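Local coordinates for thiamin pyrophosphokinase family protein (Enterococcus faecalis, PDB 3MEL) that probably transfers pyrophosphate from ATP to thiamine to make thiamine diphosphate, a molecule that it holds together with magnesium, at residues 58-61 with 62-66; 84-87 with 88-92; 124-127 with 128-131. All blocks are in the same frame, centred on the assembly; numbering follows the deposited sequence.

Interaction 1: residues 58-61 with 62-66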
ATOM      1  N   TYR A  58     -20.918  21.806   1.047  1.00 38.98           N
ATOM      2  CA  TYR A  58     -20.735  21.927  -0.391  1.00 34.26           C
ATOM      3  C   TYR A  58     -21.167  23.292  -0.918  1.00 42.20           C
ATOM      4  O   TYR A  58     -20.852  23.661  -2.051  1.00 46.89           O
ATOM      5  CB  TYR A  58     -21.518  20.835  -1.099  1.00 34.72           C
ATOM      6  CG  TYR A  58     -21.285  20.800  -2.579  1.00 33.72           C
ATOM      7  CD1 TYR A  58     -20.005  20.722  -3.098  1.00 33.74           C
ATOM      8  CD2 TYR A  58     -22.342  20.844  -3.461  1.00 33.66           C
ATOM      9  CE1 TYR A  58     -19.798  20.691  -4.465  1.00 37.26           C
ATOM     10  CE2 TYR A  58     -22.143  20.820  -4.824  1.00 34.70           C
ATOM     11  CZ  TYR A  58     -20.878  20.739  -5.323  1.00 36.57           C
ATOM     12  OH  TYR A  58     -20.704  20.712  -6.687  1.00 37.60           O
ATOM     13  N   HIS A  59     -21.917  24.042  -0.120  1.00 44.14           N
ATOM     14  CA  HIS A  59     -22.274  25.402  -0.519  1.00 44.51           C
ATOM     15  C   HIS A  59     -21.043  26.271  -0.238  1.00 43.45           C
ATOM     16  O   HIS A  59     -20.664  27.142  -1.024  1.00 42.42           O
ATOM     17  CB  HIS A  59     -23.511  25.892   0.259  1.00 44.51           C
ATOM     18  CG  HIS A  59     -23.987  27.256  -0.140  1.00 45.43           C
ATOM     19  ND1 HIS A  59     -23.578  28.407   0.504  1.00 51.30           N
ATOM     20  CD2 HIS A  59     -24.830  27.654  -1.121  1.00 44.82           C
ATOM     21  CE1 HIS A  59     -24.149  29.454  -0.065  1.00 47.53           C
ATOM     22  NE2 HIS A  59     -24.913  29.025  -1.053  1.00 50.40           N
ATOM     23  N   PHE A  60     -20.407  25.988   0.890  1.00 41.48           N
ATOM     24  CA  PHE A  60     -19.226  26.707   1.323  1.00 40.84           C
ATOM     25  C   PHE A  60     -18.021  26.458   0.415  1.00 39.79           C
ATOM     26  O   PHE A  60     -17.193  27.345   0.229  1.00 38.16           O
ATOM     27  CB  PHE A  60     -18.907  26.325   2.765  1.00 39.15           C
ATOM     28  CG  PHE A  60     -17.641  26.918   3.281  1.00 39.35           C
ATOM     29  CD1 PHE A  60     -17.440  28.296   3.243  1.00 40.80           C
ATOM     30  CD2 PHE A  60     -16.647  26.104   3.820  1.00 38.58           C
ATOM     31  CE1 PHE A  60     -16.269  28.849   3.725  1.00 34.98           C
ATOM     32  CE2 PHE A  60     -15.471  26.648   4.304  1.00 36.85           C
ATOM     33  CZ  PHE A  60     -15.283  28.023   4.256  1.00 38.49           C
ATOM     34  N   VAL A  61     -17.924  25.256  -0.146  1.00 39.13           N
ATOM     35  CA  VAL A  61     -16.836  24.917  -1.054  1.00 33.57           C
ATOM     36  C   VAL A  61     -17.071  25.525  -2.432  1.00 37.26           C
ATOM     37  O   VAL A  61     -16.157  25.677  -3.235  1.00 38.57           O
ATOM     38  CB  VAL A  61     -16.675  23.402  -1.168  1.00 31.76           C
ATOM     39  CG1 VAL A  61     -15.775  23.041  -2.325  1.00 29.01           C
ATOM     40  CG2 VAL A  61     -16.139  22.846   0.128  1.00 31.96           C
ATOM     41  N   GLN A  62     -18.310  25.907  -2.692  1.00 40.00           N
ATOM     42  CA  GLN A  62     -18.685  26.423  -3.997  1.00 38.42           C
ATOM     43  C   GLN A  62     -18.490  27.938  -4.079  1.00 37.17           C
ATOM     44  O   GLN A  62     -18.179  28.466  -5.145  1.00 39.02           O
ATOM     45  CB  GLN A  62     -20.129  26.034  -4.290  1.00 40.48           C
ATOM     46  CG  GLN A  62     -20.585  26.260  -5.705  1.00 44.50           C
ATOM     47  CD  GLN A  62     -21.773  25.384  -6.033  1.00 51.46           C
ATOM     48  OE1 GLN A  62     -22.022  24.375  -5.351  1.00 51.33           O
ATOM     49  NE2 GLN A  62     -22.518  25.756  -7.074  1.00 49.14           N
ATOM     50  N   GLU A  63     -18.669  28.635  -2.956  1.00 39.06           N
ATOM     51  CA  GLU A  63     -18.405  30.078  -2.897  1.00 43.44           C
ATOM     52  C   GLU A  63     -16.895  30.333  -2.851  1.00 42.18           C
ATOM     53  O   GLU A  63     -16.366  31.227  -3.526  1.00 38.73           O
ATOM     54  CB  GLU A  63     -19.059  30.735  -1.667  1.00 40.84           C
ATOM     55  CG  GLU A  63     -20.579  30.633  -1.558  1.00 48.65           C
ATOM     56  CD  GLU A  63     -21.335  31.113  -2.809  1.00 58.82           C
ATOM     57  OE1 GLU A  63     -21.574  32.338  -2.948  1.00 61.41           O
ATOM     58  OE2 GLU A  63     -21.717  30.256  -3.642  1.00 56.35           O
ATOM     59  N   THR A  64     -16.209  29.523  -2.058  1.00 36.79           N
ATOM     60  CA  THR A  64     -14.788  29.700  -1.826  1.00 37.91           C
ATOM     61  C   THR A  64     -13.850  29.281  -2.971  1.00 35.85           C
ATOM     62  O   THR A  64     -12.978  30.033  -3.341  1.00 35.47           O
ATOM     63  CB  THR A  64     -14.371  28.999  -0.540  1.00 36.17           C
ATOM     64  OG1 THR A  64     -15.141  29.526   0.547  1.00 34.41           O
ATOM     65  CG2 THR A  64     -12.907  29.220  -0.288  1.00 33.52           C
ATOM     66  N   THR A  65     -13.997  28.089  -3.529  1.00 38.05           N
ATOM     67  CA  THR A  65     -13.087  27.695  -4.604  1.00 34.73           C
ATOM     68  C   THR A  65     -13.120  28.754  -5.693  1.00 36.08           C
ATOM     69  O   THR A  65     -13.988  29.623  -5.689  1.00 35.75           O
ATOM     70  CB  THR A  65     -13.496  26.352  -5.237  1.00 33.87           C
ATOM     71  OG1 THR A  65     -12.531  25.970  -6.222  1.00 31.39           O
ATOM     72  CG2 THR A  65     -14.858  26.465  -5.893  1.00 26.75           C
ATOM     73  N   GLU A  66     -12.195  28.686  -6.640  1.00 35.59           N
ATOM     74  CA  GLU A  66     -12.318  29.541  -7.812  1.00 33.50           C
ATOM     75  C   GLU A  66     -12.584  28.773  -9.097  1.00 33.84           C
ATOM     76  O   GLU A  66     -13.023  29.362 -10.078  1.00 37.10           O
ATOM     77  CB  GLU A  66     -11.132  30.499  -7.962  1.00 39.38           C
ATOM     78  CG  GLU A  66      -9.765  29.865  -8.074  1.00 41.01           C
ATOM     79  CD  GLU A  66      -8.655  30.914  -8.087  1.00 46.01           C
ATOM     80  OE1 GLU A  66      -8.726  31.870  -7.278  1.00 45.47           O
ATOM     81  OE2 GLU A  66      -7.712  30.783  -8.905  1.00 47.14           O
TER
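Tyr58 and Gln62 meet one helical turn apart on helix 57-64, the helix of a beta-alpha-beta unit between strands 45-48 and 68-70. CB of Gln62 rests 3.3 Å from Tyr58 O and near His59 O. With CG anti to the backbone N (chi1 -169°), the rest of the side chain runs out extended and carries the amide to the tyrosine. There Gln62 OE1 lies over one ring face, offset toward the rim and 3.6 Å from Tyr58 CE2, and as near to Tyr58 O, the amide plane turned 59° from that of the ring. A long, flexible glutamine suits this surface position, while the tyrosine hydroxyl turns to Gln70 with a hydrogen bond. His59 and Glu63 repeat the spacing: carboxylate and imidazole planes stack, Glu63 OE2 lies over the ring, and Glu63 CG packs 4.0 Å from His59 CE1. Glu63 OE2 stays 4.3 Å from His59 NE2, not in contact, and any attraction would depend on the histidine being protonated.

Backbone bonds continue to the helix end. His59 O takes Glu63 N at 3.2 Å and also Gln62 N, both from the same face of its plane. Thr65 N bonds to Val61 O before Thr65 leaves helical geometry; its OG1 donates to Thr67 O. Val61 is buried, and its branched, apolar side chain faces helix 32-37 and Ala46 of strand 45-48. Beside Leu37, the Thr64 hydroxyl turns back on the preceding turn: OG1 donates to Phe60 O at 3.0 Å, nearly along the C=O axis, and lies 3.4 Å from CE1 of the Phe60 ring.

Interaction 2: residues 84-87 with 88-92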
ATOM      1  N   LEU A  84      -6.214  14.902 -10.602  1.00 29.69           N
ATOM      2  CA  LEU A  84      -4.854  14.929 -11.142  1.00 27.60           C
ATOM      3  C   LEU A  84      -4.813  15.328 -12.613  1.00 31.01           C
ATOM      4  O   LEU A  84      -4.016  16.175 -12.995  1.00 35.21           O
ATOM      5  CB  LEU A  84      -4.127  13.601 -10.928  1.00 31.86           C
ATOM      6  CG  LEU A  84      -2.696  13.448 -11.492  1.00 33.36           C
ATOM      7  CD1 LEU A  84      -1.671  14.494 -10.950  1.00 24.08           C
ATOM      8  CD2 LEU A  84      -2.218  12.019 -11.253  1.00 27.41           C
ATOM      9  N   GLN A  85      -5.665  14.730 -13.435  1.00 30.36           N
ATOM     10  CA  GLN A  85      -5.709  15.067 -14.852  1.00 30.35           C
ATOM     11  C   GLN A  85      -6.101  16.537 -15.093  1.00 33.01           C
ATOM     12  O   GLN A  85      -5.499  17.218 -15.925  1.00 33.38           O
ATOM     13  CB  GLN A  85      -6.656  14.119 -15.602  1.00 31.89           C
ATOM     14  CG  GLN A  85      -6.466  14.123 -17.132  1.00 36.18           C
ATOM     15  CD  GLN A  85      -7.100  12.925 -17.801  1.00 38.25           C
ATOM     16  OE1 GLN A  85      -7.681  12.066 -17.129  1.00 36.72           O
ATOM     17  NE2 GLN A  85      -6.992  12.852 -19.130  1.00 39.33           N
ATOM     18  N   GLU A  86      -7.106  17.017 -14.370  1.00 31.62           N
ATOM     19  CA  GLU A  86      -7.536  18.401 -14.506  1.00 29.85           C
ATOM     20  C   GLU A  86      -6.385  19.345 -14.185  1.00 31.00           C
ATOM     21  O   GLU A  86      -6.131  20.308 -14.912  1.00 33.63           O
ATOM     22  CB  GLU A  86      -8.709  18.709 -13.567  1.00 28.08           C
ATOM     23  CG  GLU A  86     -10.037  18.042 -13.905  1.00 27.51           C
ATOM     24  CD  GLU A  86     -10.529  18.343 -15.319  1.00 34.14           C
ATOM     25  OE1 GLU A  86     -10.179  19.407 -15.872  1.00 35.85           O
ATOM     26  OE2 GLU A  86     -11.273  17.506 -15.886  1.00 37.47           O
ATOM     27  N   ALA A  87      -5.709  19.068 -13.072  1.00 30.27           N
ATOM     28  CA  ALA A  87      -4.640  19.923 -12.577  1.00 27.96           C
ATOM     29  C   ALA A  87      -3.430  19.886 -13.510  1.00 32.78           C
ATOM     30  O   ALA A  87      -2.817  20.913 -13.760  1.00 31.29           O
ATOM     31  CB  ALA A  87      -4.259  19.527 -11.171  1.00 27.88           C
ATOM     32  N   LEU A  88      -3.091  18.715 -14.043  1.00 31.98           N
ATOM     33  CA  LEU A  88      -2.047  18.671 -15.049  1.00 30.27           C
ATOM     34  C   LEU A  88      -2.504  19.357 -16.329  1.00 32.18           C
ATOM     35  O   LEU A  88      -1.677  19.812 -17.120  1.00 33.69           O
ATOM     36  CB  LEU A  88      -1.612  17.246 -15.352  1.00 27.57           C
ATOM     37  CG  LEU A  88      -0.522  16.602 -14.509  1.00 30.33           C
ATOM     38  CD1 LEU A  88      -0.545  15.125 -14.787  1.00 33.03           C
ATOM     39  CD2 LEU A  88       0.842  17.161 -14.810  1.00 27.55           C
ATOM     40  N   GLN A  89      -3.813  19.432 -16.551  1.00 32.08           N
ATOM     41  CA  GLN A  89      -4.289  20.111 -17.750  1.00 33.60           C
ATOM     42  C   GLN A  89      -3.922  21.582 -17.664  1.00 36.04           C
ATOM     43  O   GLN A  89      -3.637  22.210 -18.679  1.00 37.31           O
ATOM     44  CB  GLN A  89      -5.794  19.987 -17.936  1.00 30.57           C
ATOM     45  CG  GLN A  89      -6.262  20.744 -19.164  1.00 38.35           C
ATOM     46  CD  GLN A  89      -7.772  20.909 -19.256  1.00 40.28           C
ATOM     47  OE1 GLN A  89      -8.489  19.958 -19.577  1.00 41.70           O
ATOM     48  NE2 GLN A  89      -8.262  22.128 -18.995  1.00 35.90           N
ATOM     49  N   ARG A  90      -3.926  22.106 -16.437  1.00 33.11           N
ATOM     50  CA  ARG A  90      -3.757  23.521 -16.167  1.00 28.83           C
ATOM     51  C   ARG A  90      -2.311  23.852 -15.883  1.00 33.38           C
ATOM     52  O   ARG A  90      -1.921  25.015 -16.004  1.00 36.84           O
ATOM     53  CB  ARG A  90      -4.597  23.928 -14.953  1.00 28.64           C
ATOM     54  CG  ARG A  90      -6.004  24.388 -15.270  1.00 26.40           C
ATOM     55  CD  ARG A  90      -6.944  24.191 -14.085  1.00 25.44           C
ATOM     56  NE  ARG A  90      -8.343  24.254 -14.498  1.00 27.10           N
ATOM     57  CZ  ARG A  90      -9.020  23.234 -15.038  1.00 33.43           C
ATOM     58  NH1 ARG A  90      -8.444  22.050 -15.224  1.00 29.51           N
ATOM     59  NH2 ARG A  90     -10.284  23.399 -15.394  1.00 33.96           N
ATOM     60  N   PHE A  91      -1.526  22.845 -15.481  1.00 32.15           N
ATOM     61  CA  PHE A  91      -0.112  23.026 -15.119  1.00 27.38           C
ATOM     62  C   PHE A  91       0.724  21.864 -15.618  1.00 29.76           C
ATOM     63  O   PHE A  91       1.284  21.122 -14.833  1.00 29.10           O
ATOM     64  CB  PHE A  91       0.042  23.127 -13.605  1.00 26.70           C
ATOM     65  CG  PHE A  91      -0.598  24.354 -13.008  1.00 30.74           C
ATOM     66  CD1 PHE A  91       0.180  25.421 -12.582  1.00 29.53           C
ATOM     67  CD2 PHE A  91      -1.975  24.448 -12.887  1.00 28.56           C
ATOM     68  CE1 PHE A  91      -0.410  26.553 -12.041  1.00 30.35           C
ATOM     69  CE2 PHE A  91      -2.560  25.562 -12.346  1.00 28.84           C
ATOM     70  CZ  PHE A  91      -1.780  26.618 -11.920  1.00 28.23           C
ATOM     71  N   PRO A  92       0.837  21.712 -16.938  1.00 31.58           N
ATOM     72  CA  PRO A  92       1.306  20.415 -17.432  1.00 30.27           C
ATOM     73  C   PRO A  92       2.756  20.070 -17.059  1.00 33.50           C
ATOM     74  O   PRO A  92       3.215  18.965 -17.331  1.00 36.80           O
ATOM     75  CB  PRO A  92       1.157  20.535 -18.958  1.00 31.38           C
ATOM     76  CG  PRO A  92       0.450  21.836 -19.208  1.00 30.10           C
ATOM     77  CD  PRO A  92       0.668  22.693 -18.020  1.00 26.95           C
TER
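Glu86 and Arg90 lie side by side and point the same way, an i to i+4 salt bridge over the last turn of helix 79-90. The carboxylate and guanidinium planes stand 63° apart. Arg90 NH1 reaches the anti lone pair of Glu86 OE1 at 3.2 Å, and the same nitrogen gives a bond of 2.9 Å to Glu86 O, which lies at the guanidinium edge in its plane. Two acceptors on one residue thus limit rotation of the group. Glu86 manages this by bending at chi2 (-56°), whereas Arg90 stays extended from CG to NE. Arginine's reach brings a cation to this carbonyl and carboxylate near the C-terminal helix end, where positive charge is generally favourable.

On another side of the helix Leu84 and Leu88 run alongside each other, CD1 to CD1 4.0 Å, beside a Leu88 N to Leu84 O bond. Ala87 O closes the turn, accepting from Arg90 N and, weakly, from Phe91 N; it also sits at the edge of the Phe91 ring, 3.7 Å from CD2.

Both leucines pack against Met96 of strand 95-99 and Phe121 of helix 119-122. Glu86 and Arg90 border Ile69 of strand 68-70, and the Phe91 ring meets Tyr25 and Met96.

Interaction 3: residues 124-127 with 128-131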
ATOM      1  N   VAL A 124       4.307  11.961 -17.433  1.00 25.97           N
ATOM      2  CA  VAL A 124       4.703  12.804 -16.318  1.00 26.72           C
ATOM      3  C   VAL A 124       4.941  12.045 -15.001  1.00 30.40           C
ATOM      4  O   VAL A 124       4.620  12.570 -13.933  1.00 34.32           O
ATOM      5  CB  VAL A 124       3.682  13.955 -16.082  1.00 28.49           C
ATOM      6  CG1 VAL A 124       3.558  14.836 -17.321  1.00 28.31           C
ATOM      7  CG2 VAL A 124       2.316  13.415 -15.681  1.00 26.21           C
ATOM      8  N   LEU A 125       5.509  10.837 -15.056  1.00 26.44           N
ATOM      9  CA  LEU A 125       5.742  10.072 -13.821  1.00 25.93           C
ATOM     10  C   LEU A 125       6.741  10.754 -12.909  1.00 29.33           C
ATOM     11  O   LEU A 125       6.667  10.675 -11.686  1.00 32.24           O
ATOM     12  CB  LEU A 125       6.221   8.654 -14.120  1.00 28.44           C
ATOM     13  CG  LEU A 125       7.490   8.416 -14.928  1.00 28.25           C
ATOM     14  CD1 LEU A 125       8.718   8.419 -14.069  1.00 28.14           C
ATOM     15  CD2 LEU A 125       7.344   7.079 -15.602  1.00 34.89           C
ATOM     16  N   ARG A 126       7.696  11.418 -13.536  1.00 32.56           N
ATOM     17  CA  ARG A 126       8.736  12.144 -12.854  1.00 30.38           C
ATOM     18  C   ARG A 126       8.126  13.335 -12.110  1.00 30.14           C
ATOM     19  O   ARG A 126       8.753  13.932 -11.249  1.00 32.52           O
ATOM     20  CB  ARG A 126       9.737  12.596 -13.911  1.00 33.04           C
ATOM     21  CG  ARG A 126      11.204  12.491 -13.544  1.00 32.46           C
ATOM     22  CD  ARG A 126      11.589  11.132 -13.029  1.00 30.79           C
ATOM     23  NE  ARG A 126      11.285  10.987 -11.610  1.00 35.64           N
ATOM     24  CZ  ARG A 126      11.821  11.721 -10.638  1.00 36.75           C
ATOM     25  NH1 ARG A 126      11.470  11.492  -9.381  1.00 36.64           N
ATOM     26  NH2 ARG A 126      12.701  12.679 -10.913  1.00 33.81           N
ATOM     27  N   GLN A 127       6.878  13.656 -12.427  1.00 31.45           N
ATOM     28  CA  GLN A 127       6.210  14.831 -11.865  1.00 33.63           C
ATOM     29  C   GLN A 127       5.267  14.534 -10.698  1.00 33.98           C
ATOM     30  O   GLN A 127       4.757  15.451 -10.071  1.00 38.45           O
ATOM     31  CB  GLN A 127       5.421  15.563 -12.958  1.00 30.73           C
ATOM     32  CG  GLN A 127       6.285  16.203 -14.027  1.00 27.95           C
ATOM     33  CD  GLN A 127       5.487  17.019 -15.002  1.00 28.73           C
ATOM     34  OE1 GLN A 127       4.538  17.707 -14.628  1.00 31.06           O
ATOM     35  NE2 GLN A 127       5.867  16.958 -16.263  1.00 30.05           N
ATOM     36  N   ILE A 128       5.038  13.259 -10.413  1.00 30.48           N
ATOM     37  CA  ILE A 128       3.987  12.839  -9.496  1.00 29.48           C
ATOM     38  C   ILE A 128       4.603  12.420  -8.161  1.00 31.02           C
ATOM     39  O   ILE A 128       5.540  11.619  -8.132  1.00 33.58           O
ATOM     40  CB  ILE A 128       3.126  11.690 -10.179  1.00 32.45           C
ATOM     41  CG1 ILE A 128       2.302  12.265 -11.339  1.00 28.82           C
ATOM     42  CG2 ILE A 128       2.224  10.954  -9.192  1.00 23.67           C
ATOM     43  CD1 ILE A 128       1.990  11.290 -12.433  1.00 28.13           C
ATOM     44  N   ARG A 129       4.106  12.992  -7.065  1.00 28.52           N
ATOM     45  CA  ARG A 129       4.577  12.650  -5.718  1.00 29.23           C
ATOM     46  C   ARG A 129       3.394  12.422  -4.802  1.00 32.10           C
ATOM     47  O   ARG A 129       2.414  13.167  -4.874  1.00 31.83           O
ATOM     48  CB  ARG A 129       5.407  13.787  -5.114  1.00 30.91           C
ATOM     49  CG  ARG A 129       6.897  13.571  -5.099  1.00 41.87           C
ATOM     50  CD  ARG A 129       7.470  13.680  -6.500  1.00 42.60           C
ATOM     51  NE  ARG A 129       8.667  14.515  -6.560  1.00 45.92           N
ATOM     52  CZ  ARG A 129       9.317  14.776  -7.691  1.00 46.12           C
ATOM     53  NH1 ARG A 129       8.881  14.245  -8.828  1.00 41.43           N
ATOM     54  NH2 ARG A 129      10.398  15.555  -7.688  1.00 47.36           N
ATOM     55  N   LEU A 130       3.494  11.414  -3.935  1.00 29.94           N
ATOM     56  CA  LEU A 130       2.481  11.138  -2.924  1.00 27.96           C
ATOM     57  C   LEU A 130       3.135  11.198  -1.568  1.00 27.99           C
ATOM     58  O   LEU A 130       4.194  10.616  -1.384  1.00 30.99           O
ATOM     59  CB  LEU A 130       1.918   9.735  -3.111  1.00 32.01           C
ATOM     60  CG  LEU A 130       0.995   9.425  -4.285  1.00 35.31           C
ATOM     61  CD1 LEU A 130       1.224   8.011  -4.736  1.00 33.74           C
ATOM     62  CD2 LEU A 130      -0.462   9.618  -3.883  1.00 35.28           C
ATOM     63  N   CYS A 131       2.510  11.861  -0.601  1.00 28.32           N
ATOM     64  CA  CYS A 131       3.156  12.025   0.700  1.00 27.43           C
ATOM     65  C   CYS A 131       2.276  11.844   1.920  1.00 29.34           C
ATOM     66  O   CYS A 131       1.106  12.189   1.934  1.00 36.00           O
ATOM     67  CB  CYS A 131       3.861  13.376   0.781  1.00 28.34           C
ATOM     68  SG  CYS A 131       5.026  13.636  -0.545  1.00 36.00           S
TER
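A single 3-10 turn, residues 125-127, delivers the chain into strand 128-131, and Val124 and Ile128 touch across it. Their side chains cross at about a right angle, Val124 CG2 standing 3.9 Å from Ile128 CD1. In Ile128, CG1 anti to the carbonyl carbon and a near-extended chi2 bring CD1 to 3.3 Å from Val124 O. Ile128, beta-branched and apolar, suits a buried strand position; Val124 offers it a small apolar surface. Gln127 N bonds to Val124 O at 2.9 Å, the i+3 pattern of the turn, and Ile128 N continues it to Leu125 O with a straight but weak bond (170°).

The polar side belongs to Arg126 and Arg129, whose guanidinium planes are 13° apart, each NH1 over a face of the other group, NH1 to NH1 3.8 Å. Arg129 NH1 also turns to Arg126 O, though the modelled 2.4 Å is too short to be taken literally. The like charges are probably tolerated because Arg129 forms a salt bridge with Glu95, while Arg126 NE bonds to Tyr139 O and its guanidinium makes a cation-pi contact with Tyr140.

Strand 128-131 is where the sheet passes from parallel (95-99) to antiparallel (135-140) neighbours; Val124 packs on Leu88 of helix 79-90.

Interaction 1 lies toward the periphery, about 20 Å centre to centre from interaction 2 and 27 Å from interaction 3. Four of its touching residues are exposed, against one in interaction 2 and none in interaction 3. Interactions 2 and 3 are closer to the middle of the chain and touch: Leu88 CD1 of helix 79-90 meets Val124 CG2 at 3.5 Å, so the helix end and the turn into strand 128-131 share an apolar seam. Chemistry follows place. The outer helix turn lays polar groups over ring faces; opposite charges pair within interaction 2, whereas in interaction 3 Arg129 finds its acidic partner, Glu95, on the neighbouring strand 95-99.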